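2-oxoglutarate carboxylase small subunit (Hydrogenobacter thermophilus, PDB 7KCT) is the small subunit of a carboxylase, a biotin carboxylase-type protein whose ATP-grasp fold holds ADP and magnesium in this structure. Local coordinates at residues Lys12-Ala17 and Ala83-Pro88; Lys31-Gln36 and Ile316-Ile321; Asn42-Thr47 and Glu385-Tyr390; His378-Gly383 and Ser392-Leu397. All coordinates share one frame; numbering follows the deposited sequence.

Contact 1 (Lys12-Ala17 and Ala83-Pro88)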
loop_
_atom_site.group_PDB
_atom_site.type_symbol
_atom_site.label_atom_id
_atom_site.label_comp_id
_atom_site.label_asym_id
_atom_site.label_seq_id
_atom_site.Cartn_x
_atom_site.Cartn_y
_atom_site.Cartn_z
ATOM N N LYS A 12 -8.639 20.134 17.656
ATOM C CA LYS A 12 -9.138 19.036 18.409
ATOM C C LYS A 12 -10.149 18.291 17.571
ATOM O O LYS A 12 -10.271 17.128 17.707
ATOM C CB LYS A 12 -9.824 19.508 19.668
ATOM C CG LYS A 12 -8.919 19.789 20.841
ATOM C CD LYS A 12 -9.628 20.724 21.805
ATOM C CE LYS A 12 -8.729 21.227 22.917
ATOM N NZ LYS A 12 -9.231 20.761 24.227
ATOM N N LYS A 13 -10.875 18.977 16.710
ATOM C CA LYS A 13 -11.893 18.328 15.916
ATOM C C LYS A 13 -12.026 18.946 14.505
ATOM O O LYS A 13 -12.011 20.131 14.382
ATOM C CB LYS A 13 -13.228 18.400 16.638
ATOM C CG LYS A 13 -14.363 17.691 15.948
ATOM C CD LYS A 13 -15.673 17.823 16.676
ATOM C CE LYS A 13 -15.619 17.160 18.023
ATOM N NZ LYS A 13 -16.945 17.018 18.612
ATOM N N VAL A 14 -12.128 18.111 13.470
ATOM C CA VAL A 14 -12.255 18.562 12.085
ATOM C C VAL A 14 -13.514 17.926 11.507
ATOM O O VAL A 14 -13.718 16.704 11.637
ATOM C CB VAL A 14 -11.029 18.171 11.232
ATOM C CG1 VAL A 14 -11.266 18.433 9.725
ATOM C CG2 VAL A 14 -9.813 18.844 11.728
ATOM N N LEU A 15 -14.326 18.736 10.841
ATOM C CA LEU A 15 -15.444 18.274 10.022
ATOM C C LEU A 15 -15.001 18.133 8.554
ATOM O O LEU A 15 -14.359 19.034 7.980
ATOM C CB LEU A 15 -16.599 19.247 10.185
ATOM C CG LEU A 15 -17.933 18.893 9.512
ATOM C CD1 LEU A 15 -19.178 19.554 10.132
ATOM C CD2 LEU A 15 -17.954 19.180 8.005
ATOM N N VAL A 16 -15.316 16.976 7.961
ATOM C CA VAL A 16 -14.950 16.637 6.590
ATOM C C VAL A 16 -16.207 16.852 5.759
ATOM O O VAL A 16 -17.184 16.118 5.915
ATOM C CB VAL A 16 -14.465 15.185 6.512
ATOM C CG1 VAL A 16 -14.091 14.856 5.123
ATOM C CG2 VAL A 16 -13.295 14.949 7.513
ATOM N N ALA A 17 -16.238 17.877 4.917
ATOM C CA ALA A 17 -17.468 18.212 4.186
ATOM C C ALA A 17 -17.457 17.533 2.811
ATOM O O ALA A 17 -17.312 18.169 1.764
ATOM C CB ALA A 17 -17.625 19.720 4.064
ATOM N N ALA A 83 -16.433 21.608 16.060
ATOM C CA ALA A 83 -15.343 21.439 15.109
ATOM C C ALA A 83 -14.653 22.781 14.899
ATOM O O ALA A 83 -15.311 23.788 14.648
ATOM C CB ALA A 83 -15.847 20.890 13.760
ATOM N N GLU A 84 -13.325 22.790 14.944
ATOM C CA GLU A 84 -12.569 24.022 14.783
ATOM C C GLU A 84 -12.201 24.299 13.330
ATOM O O GLU A 84 -11.776 25.420 13.009
ATOM C CB GLU A 84 -11.317 23.959 15.681
ATOM C CG GLU A 84 -11.687 23.593 17.168
ATOM C CD GLU A 84 -10.496 23.316 18.106
ATOM O OE1 GLU A 84 -9.461 22.808 17.638
ATOM O OE2 GLU A 84 -10.621 23.581 19.332
ATOM N N ALA A 85 -12.351 23.310 12.446
ATOM C CA ALA A 85 -11.877 23.407 11.081
ATOM C C ALA A 85 -12.681 22.456 10.217
ATOM O O ALA A 85 -13.232 21.460 10.703
ATOM C CB ALA A 85 -10.371 23.081 10.969
ATOM N N ILE A 86 -12.752 22.794 8.931
ATOM C CA ILE A 86 -13.499 22.045 7.928
ATOM C C ILE A 86 -12.569 21.735 6.773
ATOM O O ILE A 86 -11.906 22.637 6.238
ATOM C CB ILE A 86 -14.728 22.808 7.402
ATOM C CG1 ILE A 86 -15.789 22.998 8.470
ATOM C CG2 ILE A 86 -15.464 22.084 6.230
ATOM C CD1 ILE A 86 -17.014 23.753 8.046
ATOM N N HIS A 87 -12.517 20.463 6.382
ATOM C CA HIS A 87 -11.796 20.112 5.179
ATOM C C HIS A 87 -12.796 19.849 4.055
ATOM O O HIS A 87 -13.655 18.969 4.226
ATOM C CB HIS A 87 -10.898 18.883 5.408
ATOM C CG HIS A 87 -9.879 18.708 4.326
ATOM N ND1 HIS A 87 -10.237 18.693 3.002
ATOM C CD2 HIS A 87 -8.540 18.519 4.354
ATOM C CE1 HIS A 87 -9.164 18.531 2.257
ATOM N NE2 HIS A 87 -8.121 18.422 3.052
ATOM N N PRO A 88 -12.787 20.581 2.932
ATOM C CA PRO A 88 -13.818 20.385 1.899
ATOM C C PRO A 88 -13.545 19.269 0.896
ATOM O O PRO A 88 -14.387 19.018 0.023
ATOM C CB PRO A 88 -13.817 21.732 1.181
ATOM C CG PRO A 88 -12.378 22.105 1.131
ATOM C CD PRO A 88 -11.837 21.636 2.523
#

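Contact 2 (Lys31-Gln36 and Ile316-Ile321)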
loop_
_atom_site.group_PDB
_atom_site.type_symbol
_atom_site.label_atom_id
_atom_site.label_comp_id
_atom_site.label_asym_id
_atom_site.label_seq_id
_atom_site.Cartn_x
_atom_site.Cartn_y
_atom_site.Cartn_z
ATOM N N LYS A 31 -6.929 11.017 11.955
ATOM C CA LYS A 31 -6.716 10.034 13.010
ATOM C C LYS A 31 -5.235 9.901 13.333
ATOM O O LYS A 31 -4.851 9.843 14.508
ATOM C CB LYS A 31 -7.277 8.686 12.592
ATOM C CG LYS A 31 -8.806 8.599 12.649
ATOM C CD LYS A 31 -9.270 7.245 12.016
ATOM C CE LYS A 31 -9.079 6.085 12.977
ATOM N NZ LYS A 31 -10.076 6.063 14.130
ATOM N N GLU A 32 -4.386 9.907 12.299
ATOM C CA GLU A 32 -2.949 9.802 12.542
ATOM C C GLU A 32 -2.436 11.011 13.322
ATOM O O GLU A 32 -1.534 10.871 14.146
ATOM C CB GLU A 32 -2.178 9.632 11.228
ATOM C CG GLU A 32 -2.394 8.253 10.552
ATOM C CD GLU A 32 -1.718 8.131 9.166
ATOM O OE1 GLU A 32 -1.075 9.129 8.766
ATOM O OE2 GLU A 32 -1.825 7.062 8.480
ATOM N N LEU A 33 -3.024 12.185 13.107
ATOM C CA LEU A 33 -2.731 13.401 13.864
ATOM C C LEU A 33 -3.415 13.477 15.222
ATOM O O LEU A 33 -3.146 14.416 15.957
ATOM C CB LEU A 33 -3.140 14.632 13.041
ATOM C CG LEU A 33 -2.354 14.925 11.773
ATOM C CD1 LEU A 33 -2.962 16.062 10.962
ATOM C CD2 LEU A 33 -0.912 15.268 12.176
ATOM N N GLY A 34 -4.287 12.529 15.579
ATOM C CA GLY A 34 -4.983 12.554 16.853
ATOM C C GLY A 34 -6.152 13.497 16.909
ATOM O O GLY A 34 -6.500 13.983 17.986
ATOM N N ILE A 35 -6.758 13.783 15.783
ATOM C CA ILE A 35 -7.856 14.731 15.685
ATOM C C ILE A 35 -9.158 13.936 15.586
ATOM O O ILE A 35 -9.239 12.959 14.827
ATOM C CB ILE A 35 -7.698 15.635 14.446
ATOM C CG1 ILE A 35 -6.409 16.463 14.540
ATOM C CG2 ILE A 35 -8.924 16.487 14.261
ATOM C CD1 ILE A 35 -5.966 17.033 13.172
ATOM N N GLN A 36 -10.178 14.379 16.314
ATOM C CA GLN A 36 -11.514 13.805 16.209
ATOM C C GLN A 36 -12.148 14.236 14.900
ATOM O O GLN A 36 -11.916 15.347 14.425
ATOM C CB GLN A 36 -12.373 14.289 17.386
ATOM C CG GLN A 36 -11.797 13.767 18.717
ATOM C CD GLN A 36 -12.330 14.447 19.945
ATOM O OE1 GLN A 36 -13.199 15.303 19.867
ATOM N NE2 GLN A 36 -11.824 14.045 21.112
ATOM N N ILE A 316 0.563 15.151 1.414
ATOM C CA ILE A 316 -0.013 16.460 1.101
ATOM C C ILE A 316 -1.242 16.784 1.963
ATOM O O ILE A 316 -1.434 17.933 2.395
ATOM C CB ILE A 316 -0.348 16.524 -0.393
ATOM C CG1 ILE A 316 0.907 16.428 -1.255
ATOM C CG2 ILE A 316 -1.154 17.776 -0.643
ATOM C CD1 ILE A 316 0.542 16.026 -2.736
ATOM N N VAL A 317 -2.129 15.817 2.176
ATOM C CA VAL A 317 -3.330 16.088 2.968
ATOM C C VAL A 317 -2.968 16.387 4.428
ATOM O O VAL A 317 -3.543 17.287 5.048
ATOM C CB VAL A 317 -4.312 14.909 2.859
ATOM C CG1 VAL A 317 -5.529 15.112 3.731
ATOM C CG2 VAL A 317 -4.780 14.752 1.429
ATOM N N LYS A 318 -2.092 15.579 5.032
ATOM C CA LYS A 318 -1.673 15.879 6.392
ATOM C C LYS A 318 -1.076 17.286 6.465
ATOM O O LYS A 318 -1.341 18.029 7.420
ATOM C CB LYS A 318 -0.685 14.820 6.887
ATOM C CG LYS A 318 -0.484 14.852 8.390
ATOM C CD LYS A 318 0.436 13.758 8.919
ATOM C CE LYS A 318 -0.195 12.395 8.887
ATOM N NZ LYS A 318 0.627 11.408 9.674
ATOM N N TRP A 319 -0.273 17.676 5.453
ATOM C CA TRP A 319 0.301 19.024 5.439
ATOM C C TRP A 319 -0.778 20.084 5.281
ATOM O O TRP A 319 -0.699 21.143 5.919
ATOM C CB TRP A 319 1.393 19.163 4.335
ATOM C CG TRP A 319 2.695 18.739 4.912
ATOM C CD1 TRP A 319 3.410 17.611 4.610
ATOM C CD2 TRP A 319 3.420 19.399 5.970
ATOM N NE1 TRP A 319 4.501 17.518 5.431
ATOM C CE2 TRP A 319 4.556 18.620 6.243
ATOM C CE3 TRP A 319 3.234 20.598 6.679
ATOM C CZ2 TRP A 319 5.499 18.982 7.221
ATOM C CZ3 TRP A 319 4.170 20.960 7.633
ATOM C CH2 TRP A 319 5.285 20.153 7.900
ATOM N N GLN A 320 -1.797 19.845 4.447
ATOM C CA GLN A 320 -2.910 20.780 4.413
ATOM C C GLN A 320 -3.376 21.090 5.832
ATOM O O GLN A 320 -3.594 22.244 6.198
ATOM C CB GLN A 320 -4.071 20.221 3.585
ATOM C CG GLN A 320 -4.036 20.454 2.067
ATOM C CD GLN A 320 -5.260 19.872 1.405
ATOM O OE1 GLN A 320 -5.534 18.659 1.516
ATOM N NE2 GLN A 320 -6.061 20.731 0.809
ATOM N N ILE A 321 -3.571 20.048 6.633
ATOM C CA ILE A 321 -4.173 20.222 7.944
ATOM C C ILE A 321 -3.217 20.942 8.880
ATOM O O ILE A 321 -3.616 21.830 9.618
ATOM C CB ILE A 321 -4.587 18.854 8.509
ATOM C CG1 ILE A 321 -5.715 18.274 7.646
ATOM C CG2 ILE A 321 -5.072 19.015 9.952
ATOM C CD1 ILE A 321 -5.903 16.816 7.809
#

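Contact 3 (Asn42-Thr47 and Glu385-Tyr390)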
loop_
_atom_site.group_PDB
_atom_site.type_symbol
_atom_site.label_atom_id
_atom_site.label_comp_id
_atom_site.label_asym_id
_atom_site.label_seq_id
_atom_site.Cartn_x
_atom_site.Cartn_y
_atom_site.Cartn_z
ATOM N N ASN A 42 -25.918 11.780 3.384
ATOM C CA ASN A 42 -27.330 11.723 3.011
ATOM C C ASN A 42 -27.921 10.386 3.418
ATOM O O ASN A 42 -27.239 9.353 3.427
ATOM C CB ASN A 42 -27.479 11.935 1.501
ATOM C CG ASN A 42 -28.928 12.115 1.065
ATOM O OD1 ASN A 42 -29.633 11.130 0.833
ATOM N ND2 ASN A 42 -29.383 13.361 1.018
ATOM N N GLU A 43 -29.218 10.414 3.750
ATOM C CA GLU A 43 -29.944 9.197 4.108
ATOM C C GLU A 43 -29.715 8.065 3.094
ATOM O O GLU A 43 -29.775 6.892 3.455
ATOM C CB GLU A 43 -31.456 9.506 4.259
ATOM N N ILE A 44 -29.456 8.365 1.822
ATOM C CA ILE A 44 -29.264 7.244 0.898
ATOM C C ILE A 44 -27.947 6.496 1.101
ATOM O O ILE A 44 -27.789 5.397 0.559
ATOM C CB ILE A 44 -29.299 7.647 -0.589
ATOM C CG1 ILE A 44 -28.271 8.755 -0.830
ATOM C CG2 ILE A 44 -30.752 8.026 -0.996
ATOM C CD1 ILE A 44 -27.852 8.896 -2.228
ATOM N N GLU A 45 -27.009 7.045 1.880
ATOM C CA GLU A 45 -25.663 6.505 2.082
ATOM C C GLU A 45 -25.433 6.209 3.561
ATOM O O GLU A 45 -24.358 6.457 4.115
ATOM C CB GLU A 45 -24.622 7.492 1.557
ATOM C CG GLU A 45 -24.385 7.466 0.057
ATOM C CD GLU A 45 -23.045 8.102 -0.314
ATOM O OE1 GLU A 45 -22.737 9.223 0.182
ATOM O OE2 GLU A 45 -22.304 7.442 -1.093
ATOM N N SER A 46 -26.455 5.691 4.251
ATOM C CA SER A 46 -26.305 5.557 5.696
ATOM C C SER A 46 -25.293 4.477 6.047
ATOM O O SER A 46 -24.748 4.502 7.158
ATOM C CB SER A 46 -27.656 5.235 6.349
ATOM O OG SER A 46 -28.276 4.201 5.608
ATOM N N THR A 47 -24.950 3.600 5.102
ATOM C CA THR A 47 -23.930 2.604 5.347
ATOM C C THR A 47 -22.566 3.019 4.790
ATOM O O THR A 47 -21.672 2.190 4.761
ATOM C CB THR A 47 -24.318 1.256 4.721
ATOM O OG1 THR A 47 -24.406 1.411 3.294
ATOM C CG2 THR A 47 -25.658 0.775 5.225
ATOM N N GLU A 385 -23.354 0.569 -2.871
ATOM C CA GLU A 385 -24.322 0.933 -3.915
ATOM C C GLU A 385 -23.791 2.121 -4.701
ATOM O O GLU A 385 -23.455 3.143 -4.123
ATOM C CB GLU A 385 -25.673 1.229 -3.253
ATOM N N ILE A 386 -23.657 1.973 -6.006
ATOM C CA ILE A 386 -23.349 3.102 -6.870
ATOM C C ILE A 386 -24.694 3.755 -7.197
ATOM O O ILE A 386 -25.575 3.105 -7.771
ATOM C CB ILE A 386 -22.615 2.644 -8.142
ATOM C CG1 ILE A 386 -21.229 2.031 -7.830
ATOM C CG2 ILE A 386 -22.461 3.797 -9.129
ATOM C CD1 ILE A 386 -21.289 0.606 -7.339
ATOM N N THR A 387 -24.872 5.021 -6.801
ATOM C CA THR A 387 -26.091 5.794 -7.047
ATOM C C THR A 387 -25.891 6.723 -8.242
ATOM O O THR A 387 -24.755 7.025 -8.622
ATOM C CB THR A 387 -26.447 6.639 -5.813
ATOM O OG1 THR A 387 -25.474 7.671 -5.690
ATOM C CG2 THR A 387 -26.481 5.778 -4.553
ATOM N N PRO A 388 -26.964 7.226 -8.867
ATOM C CA PRO A 388 -26.771 8.187 -9.963
ATOM C C PRO A 388 -26.345 9.596 -9.486
ATOM O O PRO A 388 -25.854 10.399 -10.296
ATOM C CB PRO A 388 -28.146 8.189 -10.644
ATOM C CG PRO A 388 -29.103 7.953 -9.482
ATOM C CD PRO A 388 -28.390 6.932 -8.631
ATOM N N TYR A 389 -26.458 9.897 -8.195
ATOM C CA TYR A 389 -26.290 11.260 -7.687
ATOM C C TYR A 389 -24.841 11.722 -7.590
ATOM O O TYR A 389 -24.589 12.943 -7.625
ATOM C CB TYR A 389 -26.924 11.332 -6.297
ATOM C CG TYR A 389 -28.339 10.896 -6.253
ATOM C CD1 TYR A 389 -29.337 11.694 -6.815
ATOM C CD2 TYR A 389 -28.706 9.708 -5.641
ATOM C CE1 TYR A 389 -30.621 11.304 -6.797
ATOM C CE2 TYR A 389 -29.983 9.310 -5.616
ATOM C CZ TYR A 389 -30.949 10.112 -6.192
ATOM O OH TYR A 389 -32.250 9.729 -6.152
ATOM N N TYR A 390 -23.875 10.790 -7.500
ATOM C CA TYR A 390 -22.490 11.155 -7.256
ATOM C C TYR A 390 -21.541 10.592 -8.296
ATOM O O TYR A 390 -21.892 9.748 -9.132
ATOM C CB TYR A 390 -22.011 10.664 -5.875
ATOM C CG TYR A 390 -22.893 11.083 -4.770
ATOM C CD1 TYR A 390 -23.103 12.434 -4.480
ATOM C CD2 TYR A 390 -23.541 10.131 -4.000
ATOM C CE1 TYR A 390 -23.965 12.814 -3.430
ATOM C CE2 TYR A 390 -24.359 10.479 -2.992
ATOM C CZ TYR A 390 -24.562 11.829 -2.694
ATOM O OH TYR A 390 -25.395 12.154 -1.667
#

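Contact 4 (His378-Gly383 and Ser392-Leu397)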
loop_
_atom_site.group_PDB
_atom_site.type_symbol
_atom_site.label_atom_id
_atom_site.label_comp_id
_atom_site.label_asym_id
_atom_site.label_seq_id
_atom_site.Cartn_x
_atom_site.Cartn_y
_atom_site.Cartn_z
ATOM N N HIS A 378 -9.927 3.756 -1.299
ATOM C CA HIS A 378 -11.237 3.224 -1.647
ATOM C C HIS A 378 -12.183 3.329 -0.452
ATOM O O HIS A 378 -11.763 3.455 0.710
ATOM C CB HIS A 378 -11.110 1.764 -2.152
ATOM C CG HIS A 378 -10.953 0.760 -1.067
ATOM N ND1 HIS A 378 -11.742 -0.373 -0.979
ATOM C CD2 HIS A 378 -10.143 0.742 0.020
ATOM C CE1 HIS A 378 -11.427 -1.035 0.124
ATOM N NE2 HIS A 378 -10.449 -0.389 0.737
ATOM N N ALA A 379 -13.475 3.288 -0.749
ATOM C CA ALA A 379 -14.454 3.342 0.320
ATOM C C ALA A 379 -15.518 2.271 0.154
ATOM O O ALA A 379 -16.653 2.457 0.602
ATOM C CB ALA A 379 -15.102 4.728 0.411
ATOM N N SER A 380 -15.159 1.153 -0.452
ATOM C CA SER A 380 -16.105 0.142 -0.898
ATOM C C SER A 380 -15.882 -1.200 -0.220
ATOM O O SER A 380 -14.794 -1.506 0.263
ATOM C CB SER A 380 -16.018 -0.074 -2.415
ATOM O OG SER A 380 -16.600 1.030 -3.071
ATOM N N SER A 381 -16.973 -1.962 -0.188
ATOM C CA SER A 381 -17.124 -3.292 0.365
ATOM C C SER A 381 -18.242 -3.974 -0.415
ATOM O O SER A 381 -19.058 -3.317 -1.069
ATOM C CB SER A 381 -17.516 -3.284 1.854
ATOM O OG SER A 381 -16.434 -2.955 2.694
ATOM N N LYS A 382 -18.347 -5.288 -0.266
ATOM C CA LYS A 382 -19.533 -5.949 -0.794
ATOM C C LYS A 382 -20.778 -5.196 -0.327
ATOM O O LYS A 382 -20.897 -4.827 0.852
ATOM C CB LYS A 382 -19.591 -7.400 -0.343
ATOM C CG LYS A 382 -20.978 -8.004 -0.576
ATOM C CD LYS A 382 -20.945 -9.437 -0.952
ATOM C CE LYS A 382 -22.362 -10.023 -1.014
ATOM N NZ LYS A 382 -22.335 -11.499 -1.277
ATOM N N GLY A 383 -21.702 -4.952 -1.263
ATOM C CA GLY A 383 -22.913 -4.218 -0.956
ATOM C C GLY A 383 -22.842 -2.716 -1.157
ATOM O O GLY A 383 -23.846 -2.033 -0.938
ATOM N N SER A 392 -18.701 8.552 -10.245
ATOM C CA SER A 392 -18.685 7.092 -10.390
ATOM C C SER A 392 -17.428 6.442 -9.825
ATOM O O SER A 392 -17.293 5.207 -9.905
ATOM C CB SER A 392 -18.840 6.681 -11.866
ATOM O OG SER A 392 -17.822 7.274 -12.670
ATOM N N LEU A 393 -16.552 7.226 -9.197
ATOM C CA LEU A 393 -15.294 6.716 -8.671
ATOM C C LEU A 393 -15.559 5.705 -7.568
ATOM O O LEU A 393 -16.337 5.966 -6.650
ATOM C CB LEU A 393 -14.442 7.886 -8.167
ATOM C CG LEU A 393 -12.988 7.549 -7.803
ATOM C CD1 LEU A 393 -12.250 6.896 -8.967
ATOM C CD2 LEU A 393 -12.285 8.827 -7.334
ATOM N N ILE A 394 -15.000 4.512 -7.725
ATOM C CA ILE A 394 -15.038 3.448 -6.717
ATOM C C ILE A 394 -13.738 3.403 -5.920
ATOM O O ILE A 394 -13.738 3.174 -4.713
ATOM C CB ILE A 394 -15.262 2.066 -7.372
ATOM C CG1 ILE A 394 -16.621 1.843 -7.979
ATOM C CG2 ILE A 394 -14.946 0.912 -6.358
ATOM C CD1 ILE A 394 -16.620 0.601 -8.829
ATOM N N ALA A 395 -12.607 3.484 -6.617
ATOM C CA ALA A 395 -11.323 3.249 -5.987
ATOM C C ALA A 395 -10.277 3.912 -6.860
ATOM O O ALA A 395 -10.508 4.159 -8.047
ATOM C CB ALA A 395 -11.034 1.760 -5.835
ATOM N N LYS A 396 -9.178 4.284 -6.240
ATOM C CA LYS A 396 -7.968 4.703 -6.946
ATOM C C LYS A 396 -6.922 3.659 -6.637
ATOM O O LYS A 396 -6.675 3.348 -5.459
ATOM C CB LYS A 396 -7.483 6.086 -6.517
ATOM C CG LYS A 396 -8.590 7.121 -6.533
ATOM C CD LYS A 396 -8.101 8.560 -6.322
ATOM C CE LYS A 396 -7.523 8.791 -4.932
ATOM N NZ LYS A 396 -7.727 10.202 -4.511
ATOM N N LEU A 397 -6.374 3.053 -7.666
ATOM C CA LEU A 397 -5.270 2.124 -7.510
ATOM C C LEU A 397 -3.981 2.863 -7.839
ATOM O O LEU A 397 -3.857 3.415 -8.930
ATOM C CB LEU A 397 -5.455 0.923 -8.422
ATOM C CG LEU A 397 -4.449 -0.196 -8.357
ATOM C CD1 LEU A 397 -4.408 -0.663 -6.948
ATOM C CD2 LEU A 397 -4.946 -1.259 -9.368
HETATM O O HOH W 1 -15.237 3.472 -2.854
#

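Contact 1 (Lys12-Ala17 and Ala83-Pro88)
Leu-15 O is the best-held polar atom between these two parallel strands, gripped twice from the other side. His-87 N gives it a 2.8 Å hydrogen bond, aimed nearly along the C=O axis, and the CA-H of Ile-86 adds a C-H···O contact, with CA 3.1 Å from the same Leu-15 O. The pattern runs on in both directions. Leu-15 N bonds to Ala-85 O at 2.9 Å, and Ala-17 N to His-87 O, each donor lying in the plane of the carbonyl it meets.

Near the N-terminal ends the bonding leaves this pattern. Glu-84 N reaches Lys-13 O at 3.0 Å from above the carbonyl plane. The Glu-84 side chain, with CG anti to the carbonyl carbon and extended beyond it, reaches across so that its OE1 takes Lys-12 N at 2.8 Å; the amide arrives 50° out of the carboxylate plane, while Lys-12 NZ stays apart from the charge. Lys-13 turns its ammonium to Glu-56 and to Val-81 O instead.

On one face Leu-15 CB rests 4.0 Å from Ala-83 CB, and Ala-17 CB 3.9 Å from Ile-86 CG2, under helix 71-81. On the other, Val-14 and Val-16 lie against helix 20-32. His-87 shares that face, with ND1 bonded to Gly-89 N and NE2 to the Gln-320 side chain. A buried parallel sheet with helices on both faces, here joined through strands 13-16 and 85-87, fits the Rossmann-like N-terminal domain of biotin carboxylases.

Contact 2 (Lys31-Gln36 and Ile316-Ile321)
Lys-318, on helix 316-324, and Leu-33, in the Schellman motif that follows helix 20-32, bury the most surface here, with Ile-321 third. Gly-34 is the first residue to leave helical angles; its phi of 79° swings the chain back, and its N bonds to Lys-31 O at 2.9 Å. This turn sets Leu-33 and Ile-35 side by side against the second helix, joining the Rossmann-like N-terminal domain to the ATP-grasp part.

Leu-33 straddles the aliphatic stem of Lys-318. Its two methyls lie equally close to the lysine, CD1 and CD2 each 3.8 Å from Lys-318 CG, and the two side chains cross obliquely. CD1 also reaches the next turn of the helix, where it meets Ile-321 CG2. The same CG2 receives the tip of Ile-35, whose CD1 stands 3.9 Å away, so that one methyl of Ile-321 serves both residues.

The lysine leaves its helix with CG anti to the backbone N, crosses Leu-33, and bends at chi3 (-72°) to bring NZ over to Glu-32. The two chains cross at about a right angle in a buried salt bridge. Arg-410 of the second subunit forms another with the same glutamate oxygen, so this carboxylate is shared between the domain contact and the dimer interface. Flanked by two positive groups, Glu-32 is probably kept ionised. Its OE1 meets Lys-318 NZ at 3.0 Å through the anti lone pair, the one directed away from OE2.

Contact 3 (Asn42-Thr47 and Glu385-Tyr390)
This is a loop-to-loop contact between the N-terminal domain, just past the end of strand 36-41, and the biotin carboxylase C-terminal domain, about and just after the weakly bonded strand 385-386. The first loop is shaped by an Asx turn. Asn-42 OD1 accepts Ile-44 N at 2.9 Å on a lone pair and in the carbonyl plane, the N-H···O angle being 169°, while Glu-45 N closes back on Asn-42 O at 2.8 Å. With the turn so fixed, Ile-44 and Glu-45 both send their side chains across to the second loop.

Ile-44 does so by its tip. CG1 takes the crowded position between the backbone N and the carbonyl carbon (chi1 55°), which delivers CD1 into a corner made by three residues. Tyr-389 CD2 is closest, 3.6 Å from Ile-44 CD1, and the two chains cross obliquely. The methyl of Thr-387, CG2, lies 4.1 Å from the same CD1, and Tyr-390 approaches it tip to tip. Within the second loop Tyr-389 CB covers one face of the Tyr-390 ring.

Polar ends here find partners beyond the two loops. Tyr-390 OH bonds to Pro-64 O, and Glu-45 OE2 makes a salt bridge with Arg-19. Asp-391, next in the chain, belongs to the pocket of a bound ADP. Glu-45 meets Tyr-390 end on, the carboxylate and ring planes 34° apart, with its OE1 3.8 Å from Tyr-390 CE2.

Contact 4 (His378-Gly383 and Ser392-Leu397)
Two side-chain touches and one water make up the first shell, set at a classic beta bulge in strand 393-401 of the C-terminal domain's antiparallel sheet. His-378 CB lies 3.7 Å from Ala-395 CB. Two residues on, Ser-380 OG sits at the same distance, 3.7 Å, from Ile-394 CG2, the branch that stands anti to its own backbone N. Between these touches a water links the loop after strand 374-378 to the bulged strand. It accepts from Ala-379 N at 2.8 Å and joins Ser-380 OG in a further hydrogen bond of 2.8 Å. Ile-394 O is its third partner, so the chain leaving strand 374-378 is tied to the bulge through solvent.

The bulge itself positions the carbonyl that the water uses. Ile-394 and Ala-395 both pair with the one residue Ile-347 on strand 341-351, and Ile-394 takes a psi of -45°, unlike the extended residues that follow it. Ser-380 contributes through its rotation, OG anti to its carbonyl carbon (chi1 -73°).

Further out, the His-378 ring leads away from Ala-395 into the dimer interface. CG occupies the crowded position between N and the carbonyl carbon, ND1 bonds to Tyr-366 OH, NE2 to Val-368 O of the second subunit, and the ring stacks with Tyr-367 of that subunit. Back at the bulge, the water donates to Ile-394 O, the two oxygens only 2.4 Å apart in the model, unusually short for such a bond.

In the fold
From the N terminus, contact 1 closes a loop of 65 intervening residues inside the Rossmann-like domain. Contact 2 opens before that loop shuts and ends far along the chain, on a helix of the ATP-grasp part; the two cross and touch directly. Contact 3 opens within both spans, crosses each, and closes only at 385-390, joining the N-terminal to the C-terminal domain. Contact 4 is a short closure within the C-terminal domain, with segments before and after 385-390, so it crosses contact 3 but follows contacts 1 and 2 in series. No contact nests within another. Contacts 2 and 4, about 22 Å apart between centres, both meet the second subunit.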